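Side-chain contacts in probable 2-hydroxyhepta-2,4-diene-1,7-dioate isomerase (Thermus thermophilus, PDB 2DFU), which probably acts as a metal-dependent isomerase of 2-hydroxyhepta-2,4-diene-1,7-dioate, in a family that also includes acetylpyruvate hydrolases: residues A[234-237]-A[238-242]; A[162-165]-A[166-169]; A[197-200]-A[201-204]; A[211-214]-A[215-219]. All coordinates share one frame; numbering follows the deposited sequence.

How the contacts relate
All four contacts are turns at the ends of helices and strands within the fumarylacetoacetate hydrolase-like part of the chain, in the order 2, 3, 4, 1. Contact 2 leads from helix 159-162 into strand 168-175. Contacts 3 and 4 end strand 192-198 and helix 206-214, with nearest atoms about 7 Å apart. Contact 1 opens strand 241-246, in the same sheet as strand 192-198, yet its centre is about 25 Å from that of contact 3. Contacts 1 and 4, centres about 34 Å apart, lie on opposite sides of the chain's centre. Contacts 2 and 4 both lie where the two subunits meet, Asp-165 of one chain being hydrogen-bonded to Thr-218 of the other.

Contact 1. Residues A[234-237]-A[238-242]; sequences GALR and PGDRL
Asp-240 turns its carboxylate back across the turn onto the backbone of Arg-237, and Arg-237 N donates to Asp-240 OD2 at 2.7 Å. The donor stands above the carboxylate plane, 57° out of it, and the bond is bent, with 140° at the hydrogen. Chi1 of -81° sets CG beside the aspartate's own N, which points the carboxylate back at the 234-237 backbone. The other carboxylate oxygen, OD1, is taken by the side-chain amide of Asn-190. Between Arg-237 and Asp-240 the chain makes a type II beta turn, closed by the bond from Asp-240 N to Arg-237 O at 3.0 Å, with Pro-238 and Gly-239 at its two corners; the turn feeds strand 241-246. Gly-239 has a positive phi, at which a side chain would collide with the carbonyl oxygen of Pro-238. The side chain of Leu-236 runs at a slant to that of Asp-240, its CD2 lying 3.7 Å from OD2. The same methyl meets Leu-242, 3.6 Å from CD1, and the two leucines are again skewed against each other. Ile-256 of strand 250-259 touches both leucines, while Tyr-113 of strand 111-121 packs on them as well.

Contact 2. Residues A[162-165]-A[166-169]; sequences KSAD and KFLP
Phe-167 lays one face of its ring under the methyl of Ala-164, which stands almost exactly over the centre: CB is 3.4 Å from the ring centroid and only 5° off the ring normal, a close CH-pi contact. The methyl is about equally far from several ring carbons, 3.6 Å from CZ for instance. Chi1 of -90°, well away from the staggered -60°, swings the ring back beneath the residue that opens the turn. That turn is of type II, from Ala-164 to Phe-167, and is closed by the bond from Phe-167 N to Ala-164 O at 3.1 Å; Lys-166 occupies its third position with phi of +64°. It carries the chain from helix 159-162 into strand 168-175. Ile-146, Pro-105 and Phe-107 also pack on the ring. A serine in place of Phe-167 would probably leave the Ala-164 methyl without its aromatic bed and open a gap against Ile-146 and Phe-107. The charged side chains in and beside the turn lead outward: Lys-162 NZ bonds to Thr-147 OG1 and forms a salt bridge with Asp-145, Lys-166 NZ another with Glu-100, and Asp-165 OD2 bonds to Thr-218 OG1 of the second subunit. The chemistry is thus divided: an apolar methyl-on-ring pair within the turn, with the polar ends bonded to strand 137-148, Glu-100 and the partner chain.

Contact 3. Residues A[197-200]-A[201-204]; sequences GHTS and QMIF
Gln-201 N donates to His-198 O at 3.0 Å, nearly straight with 159° at the hydrogen. The donor sits above the carbonyl plane, 45° out of it. One residue on, Met-202 N bonds to Thr-199 O at 3.2 Å, still farther from that carbonyl's plane, and these two i to i+3 bonds belong to the short 3-10 turn that begins at Thr-199. Ser-200 OG lies over the centre of one face of the His-198 imidazole, 3.2 Å above its plane, and bonds weakly to Gln-201 OE1 at 3.3 Å. The glutamine chain bends at chi2 (-57°), which folds its amide back beside the serine. Thr-199 and Met-202 run side by side in the same direction, the methionine extended beyond CG, and its CE comes 4.0 Å from Thr-199 CG2. An alanine at Met-202 would probably open a gap beside that methyl and leave Tyr-57, Gln-181 and Thr-227 without the thioether chain they pack on. The threonine hydroxyl itself is bonded to Pro-180 O and Thr-183 N, and the His-198 ring also stacks on Trp-184. The turn thus ends strand 192-198, which pairs with strand 184-189 as the outermost strand of its sheet within this chain, and sends the chain on toward helix 206-214.

Contact 4. Residues A[211-214]-A[215-219]; sequences SYIS and TFMTL
Phe-216 turns the edge of its ring to the face of Tyr-212, a T-shaped pair with centroids 5.9 Å apart and planes at 69°; the nearest carbons are the two CE2 atoms. One face of the phenylalanine ring lies against Ile-213 O, which sits 3.5 Å above the plane, displaced toward the rim. Chi1 of 69° wedges CG between the phenylalanine's own N and carbonyl carbon, bringing the ring back over the last turn of helix 206-214. This is the C-terminal end of that helix, where Ile-213 O accepts from Phe-216 N and from Met-217 N, the latter at 2.9 Å and almost in line with the carbonyl bond. Ile-213 CG2 is 3.9 Å from Leu-219 CG, the two side chains crossing at about a right angle, and it meets Met-217 CB as well; Val-51 of strand 50-53 packs on all three residues. The loop also faces the second subunit, whose Trp-264 packs on Thr-215. Tyr-212 O is gripped twice by Thr-215, by N from above the carbonyl plane at 3.1 Å and by OG1 within that plane at 2.7 Å.

Contact 1. Residues A[234-237]-A[238-242]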
loop_
_atom_site.group_PDB
_atom_site.type_symbol
_atom_site.label_atom_id
_atom_site.label_comp_id
_atom_site.label_asym_id
_atom_site.label_seq_id
_atom_site.Cartn_x
_atom_site.Cartn_y
_atom_site.Cartn_z
ATOM N N GLY A 234 16.615 2.448 19.212
ATOM C CA GLY A 234 16.480 3.392 20.313
ATOM C C GLY A 234 15.473 4.504 20.072
ATOM O O GLY A 234 14.885 4.606 18.996
ATOM N N ALA A 235 15.284 5.347 21.078
ATOM C CA ALA A 235 14.332 6.447 21.000
ATOM C C ALA A 235 14.872 7.653 20.248
ATOM O O ALA A 235 16.053 7.982 20.332
ATOM C CB ALA A 235 13.906 6.861 22.408
ATOM N N LEU A 236 13.991 8.313 19.509
ATOM C CA LEU A 236 14.362 9.494 18.744
ATOM C C LEU A 236 13.865 10.752 19.437
ATOM O O LEU A 236 12.989 10.701 20.297
ATOM C CB LEU A 236 13.748 9.440 17.346
ATOM C CG LEU A 236 14.393 8.499 16.335
ATOM C CD1 LEU A 236 13.409 8.193 15.206
ATOM C CD2 LEU A 236 15.663 9.146 15.801
ATOM N N ARG A 237 14.429 11.882 19.039
ATOM C CA ARG A 237 14.031 13.172 19.577
ATOM C C ARG A 237 14.075 14.186 18.453
ATOM O O ARG A 237 14.835 14.030 17.494
ATOM C CB ARG A 237 14.989 13.632 20.678
ATOM C CG ARG A 237 14.787 12.993 22.040
ATOM C CD ARG A 237 15.870 13.484 23.004
ATOM N NE ARG A 237 15.700 12.971 24.363
ATOM C CZ ARG A 237 16.629 13.054 25.313
ATOM N NH1 ARG A 237 17.799 13.630 25.053
ATOM N NH2 ARG A 237 16.390 12.563 26.525
ATOM N N PRO A 238 13.247 15.237 18.546
ATOM C CA PRO A 238 13.239 16.268 17.509
ATOM C C PRO A 238 14.668 16.757 17.292
ATOM O O PRO A 238 15.419 16.940 18.249
ATOM C CB PRO A 238 12.349 17.344 18.116
ATOM C CG PRO A 238 11.323 16.527 18.858
ATOM C CD PRO A 238 12.168 15.461 19.527
ATOM N N GLY A 239 15.058 16.942 16.039
ATOM C CA GLY A 239 16.402 17.417 15.775
ATOM C C GLY A 239 17.457 16.343 15.597
ATOM O O GLY A 239 18.574 16.650 15.184
ATOM N N ASP A 240 17.134 15.092 15.909
ATOM C CA ASP A 240 18.112 14.025 15.739
ATOM C C ASP A 240 18.546 13.882 14.283
ATOM O O ASP A 240 17.717 13.922 13.368
ATOM C CB ASP A 240 17.558 12.678 16.208
ATOM C CG ASP A 240 17.638 12.496 17.708
ATOM O OD1 ASP A 240 18.375 13.256 18.383
ATOM O OD2 ASP A 240 16.967 11.572 18.211
ATOM N N ARG A 241 19.851 13.718 14.080
ATOM C CA ARG A 241 20.410 13.534 12.749
ATOM C C ARG A 241 20.800 12.073 12.604
ATOM O O ARG A 241 21.573 11.549 13.407
ATOM C CB ARG A 241 21.636 14.424 12.555
ATOM C CG ARG A 241 21.297 15.902 12.463
ATOM C CD ARG A 241 22.541 16.724 12.192
ATOM N NE ARG A 241 22.197 18.083 11.803
ATOM C CZ ARG A 241 23.081 18.995 11.419
ATOM N NH1 ARG A 241 24.375 18.692 11.371
ATOM N NH2 ARG A 241 22.668 20.209 11.076
ATOM N N LEU A 242 20.260 11.413 11.586
ATOM C CA LEU A 242 20.390 9.981 11.358
ATOM C C LEU A 242 21.159 9.646 10.075
ATOM O O LEU A 242 21.001 10.241 9.016
ATOM C CB LEU A 242 19.010 9.346 11.286
ATOM C CG LEU A 242 18.344 9.197 12.645
ATOM C CD1 LEU A 242 17.577 10.455 13.042
ATOM C CD2 LEU A 242 17.319 8.069 12.667
#

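Contact 2. Residues A[162-165]-A[166-169]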
loop_
_atom_site.group_PDB
_atom_site.type_symbol
_atom_site.label_atom_id
_atom_site.label_comp_id
_atom_site.label_asym_id
_atom_site.label_seq_id
_atom_site.Cartn_x
_atom_site.Cartn_y
_atom_site.Cartn_z
ATOM N N LYS A 162 3.567 2.443 11.837
ATOM C CA LYS A 162 4.556 2.258 10.780
ATOM C C LYS A 162 4.295 3.009 9.475
ATOM O O LYS A 162 5.222 3.242 8.696
ATOM C CB LYS A 162 4.655 0.765 10.442
ATOM C CG LYS A 162 5.166 -0.141 11.560
ATOM C CD LYS A 162 6.688 -0.067 11.663
ATOM C CE LYS A 162 7.241 -1.180 12.552
ATOM N NZ LYS A 162 8.722 -1.079 12.714
ATOM N N SER A 163 3.046 3.385 9.230
ATOM C CA SER A 163 2.713 4.027 7.972
ATOM C C SER A 163 2.284 5.494 7.996
ATOM O O SER A 163 1.601 5.958 7.078
ATOM C CB SER A 163 1.650 3.190 7.262
ATOM O OG SER A 163 1.570 3.533 5.890
ATOM N N ALA A 164 2.680 6.223 9.034
ATOM C CA ALA A 164 2.358 7.644 9.118
ATOM C C ALA A 164 3.198 8.348 8.053
ATOM O O ALA A 164 4.208 7.805 7.608
ATOM C CB ALA A 164 2.711 8.187 10.512
ATOM N N ASP A 165 2.790 9.542 7.637
ATOM C CA ASP A 165 3.548 10.282 6.631
ATOM C C ASP A 165 5.030 10.398 7.005
ATOM O O ASP A 165 5.364 10.641 8.159
ATOM C CB ASP A 165 2.968 11.693 6.443
ATOM C CG ASP A 165 1.612 11.687 5.745
ATOM O OD1 ASP A 165 1.249 10.662 5.129
ATOM O OD2 ASP A 165 0.917 12.719 5.798
ATOM N N LYS A 166 5.900 10.223 6.014
ATOM C CA LYS A 166 7.353 10.304 6.183
ATOM C C LYS A 166 7.977 9.249 7.099
ATOM O O LYS A 166 9.116 9.411 7.537
ATOM C CB LYS A 166 7.770 11.697 6.687
ATOM C CG LYS A 166 7.058 12.877 6.036
ATOM C CD LYS A 166 7.094 12.849 4.509
ATOM C CE LYS A 166 6.315 14.045 3.952
ATOM N NZ LYS A 166 6.272 14.082 2.473
ATOM N N PHE A 167 7.253 8.175 7.406
ATOM C CA PHE A 167 7.830 7.138 8.261
ATOM C C PHE A 167 8.763 6.198 7.508
ATOM O O PHE A 167 9.117 5.127 8.006
ATOM C CB PHE A 167 6.732 6.333 8.956
ATOM C CG PHE A 167 6.312 6.905 10.287
ATOM C CD1 PHE A 167 6.469 8.264 10.562
ATOM C CD2 PHE A 167 5.744 6.083 11.258
ATOM C CE1 PHE A 167 6.065 8.798 11.788
ATOM C CE2 PHE A 167 5.336 6.605 12.488
ATOM C CZ PHE A 167 5.497 7.967 12.752
ATOM N N LEU A 168 9.171 6.592 6.307
ATOM C CA LEU A 168 10.080 5.752 5.544
ATOM C C LEU A 168 11.101 6.492 4.687
ATOM O O LEU A 168 10.956 6.583 3.464
ATOM C CB LEU A 168 9.306 4.761 4.659
ATOM C CG LEU A 168 10.199 3.744 3.924
ATOM C CD1 LEU A 168 10.955 2.881 4.938
ATOM C CD2 LEU A 168 9.356 2.872 3.006
ATOM N N PRO A 169 12.129 7.074 5.323
ATOM C CA PRO A 169 13.145 7.774 4.530
ATOM C C PRO A 169 13.752 6.653 3.674
ATOM O O PRO A 169 13.975 5.550 4.180
ATOM C CB PRO A 169 14.123 8.275 5.594
ATOM C CG PRO A 169 13.230 8.549 6.768
ATOM C CD PRO A 169 12.306 7.336 6.766
#

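Contact 3. Residues A[197-200]-A[201-204]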
loop_
_atom_site.group_PDB
_atom_site.type_symbol
_atom_site.label_atom_id
_atom_site.label_comp_id
_atom_site.label_asym_id
_atom_site.label_seq_id
_atom_site.Cartn_x
_atom_site.Cartn_y
_atom_site.Cartn_z
ATOM N N GLY A 197 24.795 -4.579 12.151
ATOM C CA GLY A 197 24.424 -5.949 11.868
ATOM C C GLY A 197 25.002 -6.427 10.559
ATOM O O GLY A 197 25.097 -5.669 9.598
ATOM N N HIS A 198 25.407 -7.689 10.528
ATOM C CA HIS A 198 25.959 -8.295 9.324
ATOM C C HIS A 198 24.761 -9.019 8.712
ATOM O O HIS A 198 24.089 -9.781 9.403
ATOM C CB HIS A 198 27.067 -9.283 9.706
ATOM C CG HIS A 198 27.876 -9.770 8.545
ATOM N ND1 HIS A 198 28.965 -10.601 8.694
ATOM C CD2 HIS A 198 27.755 -9.544 7.215
ATOM C CE1 HIS A 198 29.482 -10.865 7.507
ATOM N NE2 HIS A 198 28.766 -10.236 6.591
ATOM N N THR A 199 24.483 -8.779 7.433
ATOM C CA THR A 199 23.322 -9.402 6.790
ATOM C C THR A 199 23.383 -10.922 6.675
ATOM O O THR A 199 22.379 -11.561 6.361
ATOM C CB THR A 199 23.054 -8.815 5.383
ATOM O OG1 THR A 199 24.188 -9.033 4.536
ATOM C CG2 THR A 199 22.755 -7.320 5.476
ATOM N N SER A 200 24.552 -11.500 6.931
ATOM C CA SER A 200 24.709 -12.950 6.866
ATOM C C SER A 200 24.019 -13.559 8.078
ATOM O O SER A 200 23.786 -14.764 8.138
ATOM C CB SER A 200 26.193 -13.331 6.877
ATOM O OG SER A 200 26.800 -12.985 8.112
ATOM N N GLN A 201 23.695 -12.713 9.047
ATOM C CA GLN A 201 23.043 -13.162 10.263
ATOM C C GLN A 201 21.526 -13.073 10.174
ATOM O O GLN A 201 20.835 -13.220 11.180
ATOM C CB GLN A 201 23.543 -12.339 11.449
ATOM C CG GLN A 201 25.044 -12.442 11.658
ATOM C CD GLN A 201 25.488 -13.874 11.851
ATOM O OE1 GLN A 201 26.246 -14.409 11.043
ATOM N NE2 GLN A 201 25.030 -14.500 12.931
ATOM N N MET A 202 21.007 -12.829 8.975
ATOM C CA MET A 202 19.562 -12.742 8.787
ATOM C C MET A 202 18.913 -14.099 9.019
ATOM O O MET A 202 19.424 -15.125 8.573
ATOM C CB MET A 202 19.210 -12.276 7.370
ATOM C CG MET A 202 19.255 -10.770 7.142
ATOM S SD MET A 202 18.701 -10.377 5.459
ATOM C CE MET A 202 18.985 -8.562 5.399
ATOM N N ILE A 203 17.785 -14.096 9.718
ATOM C CA ILE A 203 17.052 -15.326 9.981
ATOM C C ILE A 203 16.512 -15.807 8.641
ATOM O O ILE A 203 16.594 -16.993 8.306
ATOM C CB ILE A 203 15.895 -15.065 10.953
ATOM C CG1 ILE A 203 16.463 -14.585 12.293
ATOM C CG2 ILE A 203 15.044 -16.319 11.106
ATOM C CD1 ILE A 203 15.419 -14.184 13.310
ATOM N N PHE A 204 15.970 -14.867 7.872
ATOM C CA PHE A 204 15.435 -15.159 6.548
ATOM C C PHE A 204 16.239 -14.335 5.559
ATOM O O PHE A 204 16.386 -13.120 5.726
ATOM C CB PHE A 204 13.965 -14.753 6.458
ATOM C CG PHE A 204 13.100 -15.401 7.493
ATOM C CD1 PHE A 204 12.814 -16.758 7.422
ATOM C CD2 PHE A 204 12.599 -14.658 8.557
ATOM C CE1 PHE A 204 12.042 -17.370 8.399
ATOM C CE2 PHE A 204 11.822 -15.261 9.546
ATOM C CZ PHE A 204 11.544 -16.621 9.467
#

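Contact 4. Residues A[211-214]-A[215-219]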
loop_
_atom_site.group_PDB
_atom_site.type_symbol
_atom_site.label_atom_id
_atom_site.label_comp_id
_atom_site.label_asym_id
_atom_site.label_seq_id
_atom_site.Cartn_x
_atom_site.Cartn_y
_atom_site.Cartn_z
ATOM N N SER A 211 10.557 -14.634 -1.940
ATOM C CA SER A 211 9.891 -15.874 -2.326
ATOM C C SER A 211 8.636 -16.086 -1.484
ATOM O O SER A 211 7.560 -16.368 -2.012
ATOM C CB SER A 211 10.838 -17.064 -2.131
ATOM O OG SER A 211 10.181 -18.291 -2.394
ATOM N N TYR A 212 8.791 -15.955 -0.170
ATOM C CA TYR A 212 7.682 -16.127 0.754
ATOM C C TYR A 212 6.532 -15.193 0.392
ATOM O O TYR A 212 5.393 -15.628 0.217
ATOM C CB TYR A 212 8.136 -15.853 2.188
ATOM C CG TYR A 212 7.009 -15.950 3.190
ATOM C CD1 TYR A 212 6.419 -17.179 3.493
ATOM C CD2 TYR A 212 6.500 -14.806 3.803
ATOM C CE1 TYR A 212 5.347 -17.261 4.381
ATOM C CE2 TYR A 212 5.437 -14.876 4.687
ATOM C CZ TYR A 212 4.863 -16.104 4.974
ATOM O OH TYR A 212 3.806 -16.166 5.854
ATOM N N ILE A 213 6.836 -13.906 0.273
ATOM C CA ILE A 213 5.822 -12.922 -0.075
ATOM C C ILE A 213 5.098 -13.304 -1.360
ATOM O O ILE A 213 3.875 -13.238 -1.424
ATOM C CB ILE A 213 6.448 -11.512 -0.256
ATOM C CG1 ILE A 213 7.000 -11.011 1.082
ATOM C CG2 ILE A 213 5.410 -10.538 -0.793
ATOM C CD1 ILE A 213 7.888 -9.787 0.951
ATOM N N SER A 214 5.855 -13.721 -2.374
ATOM C CA SER A 214 5.281 -14.071 -3.673
ATOM C C SER A 214 4.326 -15.257 -3.683
ATOM O O SER A 214 3.629 -15.475 -4.672
ATOM C CB SER A 214 6.392 -14.325 -4.700
ATOM O OG SER A 214 7.054 -15.553 -4.445
ATOM N N THR A 215 4.287 -16.027 -2.601
ATOM C CA THR A 215 3.397 -17.178 -2.559
ATOM C C THR A 215 1.933 -16.766 -2.381
ATOM O O THR A 215 1.029 -17.569 -2.610
ATOM C CB THR A 215 3.766 -18.162 -1.415
ATOM O OG1 THR A 215 3.534 -17.544 -0.144
ATOM C CG2 THR A 215 5.214 -18.579 -1.513
ATOM N N PHE A 216 1.692 -15.521 -1.979
ATOM C CA PHE A 216 0.320 -15.068 -1.778
ATOM C C PHE A 216 0.101 -13.627 -2.238
ATOM O O PHE A 216 -1.033 -13.205 -2.462
ATOM C CB PHE A 216 -0.049 -15.196 -0.295
ATOM C CG PHE A 216 0.682 -14.227 0.601
ATOM C CD1 PHE A 216 0.146 -12.967 0.872
ATOM C CD2 PHE A 216 1.907 -14.568 1.165
ATOM C CE1 PHE A 216 0.823 -12.057 1.695
ATOM C CE2 PHE A 216 2.595 -13.669 1.989
ATOM C CZ PHE A 216 2.048 -12.408 2.254
ATOM N N MET A 217 1.194 -12.882 -2.380
ATOM C CA MET A 217 1.125 -11.483 -2.787
ATOM C C MET A 217 2.064 -11.200 -3.951
ATOM O O MET A 217 3.278 -11.367 -3.832
ATOM C CB MET A 217 1.482 -10.592 -1.586
ATOM C CG MET A 217 1.786 -9.135 -1.911
ATOM S SD MET A 217 2.190 -8.178 -0.417
ATOM C CE MET A 217 0.537 -7.755 0.168
ATOM N N THR A 218 1.507 -10.777 -5.081
ATOM C CA THR A 218 2.332 -10.472 -6.242
ATOM C C THR A 218 3.081 -9.162 -6.025
ATOM O O THR A 218 2.483 -8.138 -5.686
ATOM C CB THR A 218 1.486 -10.352 -7.527
ATOM O OG1 THR A 218 0.945 -11.636 -7.859
ATOM C CG2 THR A 218 2.334 -9.870 -8.690
ATOM N N LEU A 219 4.398 -9.209 -6.192
ATOM C CA LEU A 219 5.225 -8.023 -6.034
ATOM C C LEU A 219 5.373 -7.403 -7.410
ATOM O O LEU A 219 5.725 -8.094 -8.369
ATOM C CB LEU A 219 6.593 -8.404 -5.469
ATOM C CG LEU A 219 6.583 -8.705 -3.971
ATOM C CD1 LEU A 219 7.902 -9.343 -3.559
ATOM C CD2 LEU A 219 6.335 -7.408 -3.202
#